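Long-range contacts in pectate lyase (Bacillus, PDB 3VMV), which probably cleaves polygalacturonate by lyase chemistry, as a secreted parallel beta-helix enzyme of polysaccharide lyase family 1: residues 197-202 against 219-224; 243-248 against 283-288; 133-138 against 167-172. One frame throughout, in Å; residues are numbered along the deposited sequence.

Interaction 1 of 3, residues 197-202 against 219-224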
loop_
_atom_site.group_PDB
_atom_site.type_symbol
_atom_site.label_atom_id
_atom_site.label_comp_id
_atom_site.label_asym_id
_atom_site.label_seq_id
_atom_site.Cartn_x
_atom_site.Cartn_y
_atom_site.Cartn_z
ATOM N N HIS A 197 0.477 -8.082 -4.142
ATOM C CA HIS A 197 1.128 -9.006 -5.068
ATOM C C HIS A 197 1.975 -8.309 -6.093
ATOM O O HIS A 197 1.703 -7.186 -6.527
ATOM C CB HIS A 197 0.081 -9.974 -5.724
ATOM C CG HIS A 197 -0.760 -9.356 -6.792
ATOM N ND1 HIS A 197 -0.396 -9.370 -8.127
ATOM C CD2 HIS A 197 -1.951 -8.709 -6.735
ATOM C CE1 HIS A 197 -1.338 -8.760 -8.837
ATOM N NE2 HIS A 197 -2.287 -8.345 -8.012
ATOM N N HIS A 198 3.063 -8.978 -6.470
ATOM C CA HIS A 198 3.971 -8.469 -7.504
ATOM C C HIS A 198 4.571 -7.118 -7.209
ATOM O O HIS A 198 4.863 -6.362 -8.111
ATOM C CB HIS A 198 3.311 -8.518 -8.887
ATOM C CG HIS A 198 3.102 -9.911 -9.387
ATOM N ND1 HIS A 198 1.932 -10.616 -9.173
ATOM C CD2 HIS A 198 3.948 -10.758 -10.019
ATOM C CE1 HIS A 198 2.052 -11.820 -9.713
ATOM N NE2 HIS A 198 3.258 -11.925 -10.242
ATOM N N ASN A 199 4.772 -6.824 -5.932
ATOM C CA ASN A 199 5.506 -5.605 -5.591
ATOM C C ASN A 199 6.978 -5.894 -5.381
ATOM O O ASN A 199 7.369 -7.017 -5.019
ATOM C CB ASN A 199 4.966 -4.994 -4.281
ATOM C CG ASN A 199 3.479 -4.667 -4.355
ATOM O OD1 ASN A 199 3.067 -3.693 -4.979
ATOM N ND2 ASN A 199 2.641 -5.537 -3.738
ATOM N N TYR A 200 7.770 -4.842 -5.521
ATOM C CA TYR A 200 9.177 -4.858 -5.168
ATOM C C TYR A 200 9.331 -4.064 -3.876
ATOM O O TYR A 200 8.933 -2.877 -3.835
ATOM C CB TYR A 200 9.924 -4.116 -6.260
ATOM C CG TYR A 200 11.431 -4.122 -6.217
ATOM C CD1 TYR A 200 12.160 -5.293 -5.964
ATOM C CD2 TYR A 200 12.149 -2.961 -6.495
ATOM C CE1 TYR A 200 13.546 -5.285 -5.985
ATOM C CE2 TYR A 200 13.532 -2.970 -6.502
ATOM C CZ TYR A 200 14.211 -4.116 -6.279
ATOM O OH TYR A 200 15.608 -4.151 -6.303
ATOM N N PHE A 201 9.844 -4.725 -2.837
ATOM C CA PHE A 201 10.079 -4.096 -1.526
ATOM C C PHE A 201 11.576 -4.079 -1.316
ATOM O O PHE A 201 12.157 -5.110 -1.010
ATOM C CB PHE A 201 9.410 -4.936 -0.437
ATOM C CG PHE A 201 7.891 -5.056 -0.573
ATOM C CD1 PHE A 201 7.053 -3.936 -0.490
ATOM C CD2 PHE A 201 7.290 -6.302 -0.706
ATOM C CE1 PHE A 201 5.659 -4.088 -0.580
ATOM C CE2 PHE A 201 5.910 -6.474 -0.736
ATOM C CZ PHE A 201 5.077 -5.352 -0.702
ATOM N N ASN A 202 12.245 -2.936 -1.462
ATOM C CA ASN A 202 13.706 -2.946 -1.548
ATOM C C ASN A 202 14.339 -1.808 -0.722
ATOM O O ASN A 202 13.937 -0.657 -0.832
ATOM C CB ASN A 202 14.099 -2.788 -3.028
ATOM C CG ASN A 202 15.576 -2.630 -3.212
ATOM O OD1 ASN A 202 16.351 -3.499 -2.812
ATOM N ND2 ASN A 202 15.977 -1.545 -3.858
ATOM N N PHE A 219 1.342 -12.433 -2.174
ATOM C CA PHE A 219 1.923 -13.409 -3.099
ATOM C C PHE A 219 2.768 -12.792 -4.185
ATOM O O PHE A 219 2.483 -11.694 -4.678
ATOM C CB PHE A 219 0.847 -14.365 -3.689
ATOM C CG PHE A 219 -0.171 -13.706 -4.625
ATOM C CD1 PHE A 219 -0.004 -13.787 -6.010
ATOM C CD2 PHE A 219 -1.300 -13.073 -4.126
ATOM C CE1 PHE A 219 -0.932 -13.261 -6.897
ATOM C CE2 PHE A 219 -2.245 -12.503 -5.010
ATOM C CZ PHE A 219 -2.065 -12.604 -6.402
ATOM N N ASN A 220 3.833 -13.509 -4.572
ATOM C CA ASN A 220 4.613 -13.114 -5.744
ATOM C C ASN A 220 5.235 -11.740 -5.595
ATOM O O ASN A 220 5.460 -11.086 -6.608
ATOM C CB ASN A 220 3.777 -13.171 -7.042
ATOM C CG ASN A 220 3.495 -14.611 -7.509
ATOM O OD1 ASN A 220 4.080 -15.634 -7.006
ATOM N ND2 ASN A 220 2.608 -14.712 -8.449
ATOM N N ASN A 221 5.541 -11.349 -4.359
ATOM C CA ASN A 221 6.359 -10.131 -4.154
ATOM C C ASN A 221 7.846 -10.473 -4.065
ATOM O O ASN A 221 8.207 -11.646 -3.807
ATOM C CB ASN A 221 5.948 -9.403 -2.871
ATOM C CG ASN A 221 4.471 -9.101 -2.821
ATOM O OD1 ASN A 221 3.974 -8.157 -3.461
ATOM N ND2 ASN A 221 3.737 -9.914 -2.063
ATOM N N TYR A 222 8.690 -9.458 -4.289
ATOM C CA TYR A 222 10.140 -9.565 -4.228
ATOM C C TYR A 222 10.602 -8.634 -3.133
ATOM O O TYR A 222 10.483 -7.426 -3.285
ATOM C CB TYR A 222 10.715 -9.165 -5.594
ATOM C CG TYR A 222 12.215 -9.203 -5.791
ATOM C CD1 TYR A 222 13.055 -9.748 -4.839
ATOM C CD2 TYR A 222 12.754 -8.768 -6.984
ATOM C CE1 TYR A 222 14.451 -9.759 -5.083
ATOM C CE2 TYR A 222 14.126 -8.781 -7.218
ATOM C CZ TYR A 222 14.946 -9.304 -6.273
ATOM O OH TYR A 222 16.285 -9.321 -6.556
ATOM N N PHE A 223 11.033 -9.230 -2.022
ATOM C CA PHE A 223 11.549 -8.503 -0.846
ATOM C C PHE A 223 13.066 -8.551 -0.917
ATOM O O PHE A 223 13.644 -9.645 -1.092
ATOM C CB PHE A 223 11.140 -9.224 0.421
ATOM C CG PHE A 223 9.639 -9.282 0.721
ATOM C CD1 PHE A 223 9.107 -8.490 1.733
ATOM C CD2 PHE A 223 8.796 -10.172 0.052
ATOM C CE1 PHE A 223 7.782 -8.604 2.135
ATOM C CE2 PHE A 223 7.458 -10.297 0.421
ATOM C CZ PHE A 223 6.926 -9.487 1.460
ATOM N N LYS A 224 13.747 -7.406 -0.758
ATOM C CA LYS A 224 15.200 -7.364 -0.922
ATOM C C LYS A 224 15.785 -6.333 0.011
ATOM O O LYS A 224 15.296 -5.194 0.077
ATOM C CB LYS A 224 15.542 -6.971 -2.363
ATOM C CG LYS A 224 17.024 -6.992 -2.673
ATOM C CD LYS A 224 17.230 -6.768 -4.182
ATOM C CE LYS A 224 18.676 -7.017 -4.570
ATOM N NZ LYS A 224 19.601 -6.114 -3.857
#
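Asn-199 and Asn-221 lie side by side, their amide planes 6° apart, and Asn-221 OD1 takes two bonds from Asn-199. One comes from the backbone Asn-199 N at 2.9 Å, the other from the side-chain Asn-199 ND2 at 3.0 Å. Both donors are tilted from the carbonyl plane. CG of each residue is anti to its own carbonyl carbon (chi1 near -56°), and the two amides therefore point the same way. Asn-199 OD1 accepts from Asn-170 N, and Asn-221 N donates to Asn-244 OD1. This is the asparagine ladder of the parallel beta-helix, set in a turn where His-198 and Asn-220 both have backbone torsions of the left-handed helical region. Beyond the turn, strands 200-202 and 222-224 run parallel. Their backbone bonds are Tyr-222 N to Asn-199 O, Phe-201 N to Tyr-222 O and Lys-224 N to Phe-201 O.

Ring side chains of one coil lie beside those of the next. His-197 CB sits over the centre of the Phe-219 ring, 3.4 Å from its centroid. Asn-220 CB lies over one face of His-198, and His-197 ND1 and His-198 ND1 share a hydrogen bond of 2.8 Å. Inside the helix, Phe-201 CD2 stands over the face of Phe-223, 3.7 Å from Phe-223 CE1. On the other face, Tyr-200 CE1 lies over the Tyr-222 ring, and helix 309-319 touches both tyrosines.

Interaction 2 of 3, residues 243-248 against 283-288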
loop_
_atom_site.group_PDB
_atom_site.type_symbol
_atom_site.label_atom_id
_atom_site.label_comp_id
_atom_site.label_asym_id
_atom_site.label_seq_id
_atom_site.Cartn_x
_atom_site.Cartn_y
_atom_site.Cartn_z
ATOM N N ASN A 243 4.568 -17.919 -2.209
ATOM C CA ASN A 243 5.381 -17.789 -3.427
ATOM C C ASN A 243 6.015 -16.415 -3.591
ATOM O O ASN A 243 5.980 -15.804 -4.664
ATOM C CB ASN A 243 4.572 -18.175 -4.686
ATOM C CG ASN A 243 4.177 -19.640 -4.710
ATOM O OD1 ASN A 243 4.165 -20.356 -3.671
ATOM N ND2 ASN A 243 3.819 -20.109 -5.907
ATOM N N ASN A 244 6.585 -15.915 -2.505
ATOM C CA ASN A 244 7.377 -14.696 -2.548
ATOM C C ASN A 244 8.850 -15.010 -2.564
ATOM O O ASN A 244 9.247 -16.076 -2.110
ATOM C CB ASN A 244 7.099 -13.804 -1.323
ATOM C CG ASN A 244 5.637 -13.423 -1.164
ATOM O OD1 ASN A 244 5.173 -12.456 -1.765
ATOM N ND2 ASN A 244 4.918 -14.161 -0.338
ATOM N N TYR A 245 9.642 -14.060 -3.052
ATOM C CA TYR A 245 11.085 -14.194 -3.086
ATOM C C TYR A 245 11.705 -13.210 -2.102
ATOM O O TYR A 245 11.380 -12.020 -2.176
ATOM C CB TYR A 245 11.605 -13.950 -4.523
ATOM C CG TYR A 245 12.979 -14.465 -4.751
ATOM C CD1 TYR A 245 13.121 -15.740 -5.267
ATOM C CD2 TYR A 245 14.111 -13.726 -4.454
ATOM C CE1 TYR A 245 14.312 -16.292 -5.487
ATOM C CE2 TYR A 245 15.410 -14.341 -4.683
ATOM C CZ TYR A 245 15.426 -15.614 -5.190
ATOM O OH TYR A 245 16.583 -16.318 -5.442
ATOM N N PHE A 246 12.548 -13.707 -1.175
ATOM C CA PHE A 246 13.182 -12.829 -0.212
ATOM C C PHE A 246 14.698 -12.950 -0.354
ATOM O O PHE A 246 15.225 -14.062 -0.377
ATOM C CB PHE A 246 12.866 -13.321 1.209
ATOM C CG PHE A 246 11.415 -13.276 1.590
ATOM C CD1 PHE A 246 10.904 -12.195 2.319
ATOM C CD2 PHE A 246 10.538 -14.305 1.224
ATOM C CE1 PHE A 246 9.567 -12.158 2.711
ATOM C CE2 PHE A 246 9.211 -14.287 1.634
ATOM C CZ PHE A 246 8.693 -13.223 2.357
ATOM N N ASP A 247 15.399 -11.812 -0.399
ATOM C CA ASP A 247 16.856 -11.810 -0.472
ATOM C C ASP A 247 17.340 -10.822 0.585
ATOM O O ASP A 247 17.033 -9.623 0.485
ATOM C CB ASP A 247 17.284 -11.335 -1.869
ATOM C CG ASP A 247 18.806 -11.132 -2.007
ATOM O OD1 ASP A 247 19.223 -10.734 -3.099
ATOM O OD2 ASP A 247 19.586 -11.391 -1.074
ATOM N N ASN A 248 18.106 -11.317 1.562
ATOM C CA ASN A 248 18.757 -10.459 2.549
ATOM C C ASN A 248 17.713 -9.695 3.320
ATOM O O ASN A 248 17.761 -8.449 3.402
ATOM C CB ASN A 248 19.748 -9.502 1.875
ATOM C CG ASN A 248 20.600 -8.737 2.879
ATOM O OD1 ASN A 248 21.034 -7.603 2.605
ATOM N ND2 ASN A 248 20.837 -9.329 4.028
ATOM N N VAL A 283 10.757 -18.459 -1.329
ATOM C CA VAL A 283 12.181 -18.685 -1.508
ATOM C C VAL A 283 12.905 -17.678 -0.629
ATOM O O VAL A 283 12.655 -16.477 -0.732
ATOM C CB VAL A 283 12.579 -18.563 -2.977
ATOM C CG1 VAL A 283 14.113 -18.520 -3.119
ATOM C CG2 VAL A 283 11.990 -19.755 -3.780
ATOM N N PHE A 284 13.774 -18.189 0.241
ATOM C CA PHE A 284 14.512 -17.349 1.180
ATOM C C PHE A 284 16.005 -17.456 0.877
ATOM O O PHE A 284 16.597 -18.534 1.042
ATOM C CB PHE A 284 14.264 -17.864 2.616
ATOM C CG PHE A 284 12.813 -17.853 3.034
ATOM C CD1 PHE A 284 12.179 -16.659 3.397
ATOM C CD2 PHE A 284 12.112 -19.050 3.160
ATOM C CE1 PHE A 284 10.846 -16.640 3.817
ATOM C CE2 PHE A 284 10.777 -19.045 3.583
ATOM C CZ PHE A 284 10.157 -17.842 3.905
ATOM N N VAL A 285 16.609 -16.348 0.423
ATOM C CA VAL A 285 18.038 -16.358 0.188
ATOM C C VAL A 285 18.682 -15.398 1.186
ATOM O O VAL A 285 18.302 -14.225 1.263
ATOM C CB VAL A 285 18.335 -15.867 -1.238
ATOM C CG1 VAL A 285 19.817 -15.862 -1.533
ATOM C CG2 VAL A 285 17.579 -16.740 -2.257
ATOM N N ASN A 286 19.640 -15.912 1.939
ATOM C CA ASN A 286 20.341 -15.122 2.981
ATOM C C ASN A 286 19.303 -14.423 3.857
ATOM O O ASN A 286 19.417 -13.227 4.181
ATOM C CB ASN A 286 21.372 -14.128 2.372
ATOM C CG ASN A 286 22.575 -14.848 1.801
ATOM O OD1 ASN A 286 22.679 -16.077 1.902
ATOM N ND2 ASN A 286 23.503 -14.098 1.210
ATOM N N THR A 287 18.253 -15.169 4.196
ATOM C CA THR A 287 17.142 -14.640 4.968
ATOM C C THR A 287 16.753 -15.659 6.026
ATOM O O THR A 287 16.463 -16.810 5.681
ATOM C CB THR A 287 15.940 -14.452 4.025
ATOM O OG1 THR A 287 16.175 -13.340 3.136
ATOM C CG2 THR A 287 14.650 -14.123 4.814
ATOM N N PRO A 288 16.777 -15.272 7.314
ATOM C CA PRO A 288 16.494 -16.258 8.375
ATOM C C PRO A 288 15.132 -16.913 8.143
ATOM O O PRO A 288 14.137 -16.205 7.930
ATOM C CB PRO A 288 16.390 -15.396 9.640
ATOM C CG PRO A 288 17.203 -14.192 9.351
ATOM C CD PRO A 288 17.095 -13.938 7.856
HETATM O O HOH W 1 21.994 -11.843 -0.705
#
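Val-285 O is gripped by two donors, one from each segment. Asn-248 N reaches it across the contact at 2.9 Å, nearly straight at 165°. Thr-287 OG1 donates to the same Val-285 O at 3.0 Å, from above the carbonyl plane. OG1 of Thr-287 stands anti to that residue's carbonyl carbon (chi1 -72°), which turns it back toward Val-285 O. The same hydroxyl also has a bond with Val-249 N, so it ties the chain after Val-285 to the corner that follows Phe-246. A water joins Asp-247 OD2 to Asn-286 ND2, the second link being weak.

Three more backbone bonds hold the parallel pair: Val-283 N to Asn-244 O, Phe-246 N to Val-283 O and Val-285 N to Phe-246 O. On one face the Tyr-245 ring leans across two valines. Tyr-245 CE1 meets Val-283 CG1 at 3.3 Å, and Tyr-245 OH comes 3.4 Å from Val-285 CG2. Tyr-245 also touches helix 309-319. On the other face Phe-246 and Phe-284 lie side by side with planes 23° apart. They are slid so far that they barely overlap, Phe-246 CD2 to Phe-284 CE1 being 3.5 Å. Pro-264 touches both rings, and Phe-223 stacks on Phe-246.

Asn-248 and Asn-286 both have backbone torsions of the left-handed helical region where the chain leaves the strand, the matched corners of successive coils in a parallel beta-helix.

Interaction 3 of 3, residues 133-138 against 167-172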
loop_
_atom_site.group_PDB
_atom_site.type_symbol
_atom_site.label_atom_id
_atom_site.label_comp_id
_atom_site.label_asym_id
_atom_site.label_seq_id
_atom_site.Cartn_x
_atom_site.Cartn_y
_atom_site.Cartn_z
ATOM N N TRP A 133 -7.604 0.076 -5.541
ATOM C CA TRP A 133 -6.537 -0.620 -6.250
ATOM C C TRP A 133 -5.358 0.348 -6.434
ATOM O O TRP A 133 -5.528 1.401 -7.070
ATOM C CB TRP A 133 -7.113 -1.088 -7.586
ATOM C CG TRP A 133 -6.177 -1.948 -8.398
ATOM C CD1 TRP A 133 -5.167 -2.727 -7.905
ATOM C CD2 TRP A 133 -6.221 -2.173 -9.808
ATOM N NE1 TRP A 133 -4.547 -3.415 -8.942
ATOM C CE2 TRP A 133 -5.173 -3.075 -10.118
ATOM C CE3 TRP A 133 -7.025 -1.663 -10.849
ATOM C CZ2 TRP A 133 -4.934 -3.521 -11.412
ATOM C CZ3 TRP A 133 -6.798 -2.109 -12.136
ATOM C CH2 TRP A 133 -5.745 -3.006 -12.409
ATOM N N ILE A 134 -4.212 0.006 -5.840
ATOM C CA ILE A 134 -2.990 0.821 -5.905
ATOM C C ILE A 134 -2.018 -0.008 -6.749
ATOM O O ILE A 134 -1.540 -1.025 -6.247
ATOM C CB ILE A 134 -2.494 1.043 -4.509
ATOM C CG1 ILE A 134 -3.510 1.939 -3.798
ATOM C CG2 ILE A 134 -1.040 1.685 -4.516
ATOM C CD1 ILE A 134 -3.329 1.992 -2.261
ATOM N N ASP A 135 -1.826 0.405 -8.004
ATOM C CA ASP A 135 -1.166 -0.450 -9.007
ATOM C C ASP A 135 -0.105 0.284 -9.799
ATOM O O ASP A 135 -0.306 1.375 -10.289
ATOM C CB ASP A 135 -2.255 -0.989 -9.933
ATOM C CG ASP A 135 -1.697 -1.869 -11.059
ATOM O OD1 ASP A 135 -1.365 -3.023 -10.759
ATOM O OD2 ASP A 135 -1.594 -1.379 -12.191
ATOM N N HIS A 136 1.055 -0.335 -9.964
ATOM C CA HIS A 136 2.064 0.177 -10.887
ATOM C C HIS A 136 2.568 1.572 -10.537
ATOM O O HIS A 136 2.824 2.387 -11.402
ATOM C CB HIS A 136 1.584 0.101 -12.353
ATOM C CG HIS A 136 1.808 -1.240 -12.987
ATOM N ND1 HIS A 136 0.800 -2.167 -13.138
ATOM C CD2 HIS A 136 2.936 -1.824 -13.467
ATOM C CE1 HIS A 136 1.284 -3.239 -13.756
ATOM N NE2 HIS A 136 2.582 -3.067 -13.945
ATOM N N ASN A 137 2.744 1.796 -9.235
ATOM C CA ASN A 137 3.314 3.038 -8.741
ATOM C C ASN A 137 4.720 2.825 -8.186
ATOM O O ASN A 137 5.191 1.688 -8.068
ATOM C CB ASN A 137 2.444 3.580 -7.634
ATOM C CG ASN A 137 0.968 3.648 -8.021
ATOM O OD1 ASN A 137 0.098 2.950 -7.398
ATOM N ND2 ASN A 137 0.651 4.474 -8.964
ATOM N N GLU A 138 5.358 3.929 -7.793
ATOM C CA GLU A 138 6.649 3.858 -7.114
ATOM C C GLU A 138 6.578 4.792 -5.936
ATOM O O GLU A 138 6.139 5.920 -6.070
ATOM C CB GLU A 138 7.813 4.227 -8.041
ATOM C CG GLU A 138 7.896 3.225 -9.187
ATOM C CD GLU A 138 9.096 3.370 -10.097
ATOM O OE1 GLU A 138 10.123 3.988 -9.719
ATOM O OE2 GLU A 138 9.048 2.821 -11.224
ATOM N N VAL A 167 -2.872 -3.998 -3.573
ATOM C CA VAL A 167 -1.655 -3.245 -3.784
ATOM C C VAL A 167 -0.790 -4.145 -4.668
ATOM O O VAL A 167 -0.297 -5.186 -4.202
ATOM C CB VAL A 167 -0.976 -3.040 -2.441
ATOM C CG1 VAL A 167 0.392 -2.332 -2.571
ATOM C CG2 VAL A 167 -1.921 -2.221 -1.528
ATOM N N SER A 168 -0.638 -3.744 -5.913
ATOM C CA SER A 168 -0.010 -4.614 -6.912
ATOM C C SER A 168 0.994 -3.896 -7.781
ATOM O O SER A 168 0.803 -2.753 -8.177
ATOM C CB SER A 168 -1.112 -5.254 -7.772
ATOM O OG SER A 168 -1.905 -4.285 -8.439
ATOM N N TRP A 169 2.058 -4.611 -8.147
ATOM C CA TRP A 169 2.993 -4.119 -9.173
ATOM C C TRP A 169 3.684 -2.798 -8.840
ATOM O O TRP A 169 4.092 -2.086 -9.736
ATOM C CB TRP A 169 2.318 -4.021 -10.567
ATOM C CG TRP A 169 1.881 -5.403 -11.053
ATOM C CD1 TRP A 169 0.594 -5.899 -11.095
ATOM C CD2 TRP A 169 2.737 -6.416 -11.621
ATOM N NE1 TRP A 169 0.614 -7.169 -11.666
ATOM C CE2 TRP A 169 1.906 -7.512 -11.971
ATOM C CE3 TRP A 169 4.120 -6.506 -11.849
ATOM C CZ2 TRP A 169 2.417 -8.700 -12.551
ATOM C CZ3 TRP A 169 4.624 -7.685 -12.447
ATOM C CH2 TRP A 169 3.753 -8.757 -12.778
ATOM N N ASN A 170 3.811 -2.477 -7.551
ATOM C CA ASN A 170 4.441 -1.219 -7.180
ATOM C C ASN A 170 5.866 -1.431 -6.772
ATOM O O ASN A 170 6.265 -2.554 -6.440
ATOM C CB ASN A 170 3.723 -0.607 -5.962
ATOM C CG ASN A 170 2.231 -0.405 -6.190
ATOM O OD1 ASN A 170 1.832 0.521 -6.899
ATOM N ND2 ASN A 170 1.393 -1.226 -5.521
ATOM N N LYS A 171 6.646 -0.361 -6.759
ATOM C CA LYS A 171 7.971 -0.423 -6.108
ATOM C C LYS A 171 7.889 0.410 -4.837
ATOM O O LYS A 171 7.343 1.509 -4.857
ATOM C CB LYS A 171 9.046 0.157 -7.002
ATOM C CG LYS A 171 9.221 -0.628 -8.321
ATOM C CD LYS A 171 10.425 -0.062 -9.100
ATOM C CE LYS A 171 10.694 -0.911 -10.357
ATOM N NZ LYS A 171 11.922 -0.401 -11.055
ATOM N N PHE A 172 8.365 -0.168 -3.728
ATOM C CA PHE A 172 8.502 0.535 -2.444
ATOM C C PHE A 172 10.000 0.460 -2.136
ATOM O O PHE A 172 10.545 -0.636 -1.965
ATOM C CB PHE A 172 7.789 -0.252 -1.334
ATOM C CG PHE A 172 6.287 -0.264 -1.418
ATOM C CD1 PHE A 172 5.540 0.609 -0.617
ATOM C CD2 PHE A 172 5.613 -1.131 -2.287
ATOM C CE1 PHE A 172 4.155 0.617 -0.636
ATOM C CE2 PHE A 172 4.227 -1.140 -2.315
ATOM C CZ PHE A 172 3.483 -0.238 -1.498
HETATM O O HOH W 2 10.814 1.452 -12.518
#
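Ser-168 OG bridges an indole and a carboxylate. It accepts from Trp-133 NE1 at 2.8 Å and donates to Asp-135 OD1 at 2.7 Å. Asp-135 OD1 uses its anti lone pair. Ser-168 holds OG between its backbone N and carbonyl carbon (chi1 59°), facing both partners. Trp-133, Asp-135 and His-136 belong to the vWiDH motif of this lyase family.

The other carboxylate oxygen, Asp-135 OD2, takes the ring N-H of His-136 ND1 at 2.7 Å. The donor lies above the carboxylate plane, while OD2 lies in the plane of the imidazole. Trp-169 CB sits over the centre of that ring, 3.4 Å from the centroid. The indole of Trp-169 runs on nearly parallel, but slid aside. An alanine in place of His-136 would probably leave Asp-135 OD2 without this donor and open a gap beside Trp-169 CB.

In the turn, Asn-170 spans the coils as a rung of the beta-helix asparagine ladder. Its OD1 accepts from Asn-137 N at 2.8 Å, and its ND2 donates to Ile-134 O, which Ser-168 N also meets. Farther on, Glu-138 OE2 and Lys-171 NZ are 4.3 Å apart and joined by a water, and Glu-138 OE2 also binds Val-322 N.

With donors on both oxygens, the buried Asp-135 is likely to be favoured as a carboxylate; the water relays between Glu-138 and Lys-171, whose opposite charges would probably offset each other in part.

The three contacts lie along one side of the beta-helix, in chain order interaction 3, interaction 1, interaction 2. Centres of interactions 1 and 3 are about 10 Å apart, and those of 1 and 2 about 11 Å. Interactions 2 and 3 do not touch; their nearest atoms are about 9 Å apart. Interaction 1 is the bridge: Tyr-200 N probably bonds Asn-170 O at 2.9 Å, and Phe-223 N probably bonds Tyr-245 O at 2.8 Å. The asparagine ladder runs through Asn-170, Asn-199, Asn-221 and Asn-244. Trp-169 of interaction 3 stacks on His-198 of interaction 1, a side-chain link between the two turns. None of the bonds described involves a ligand or metal.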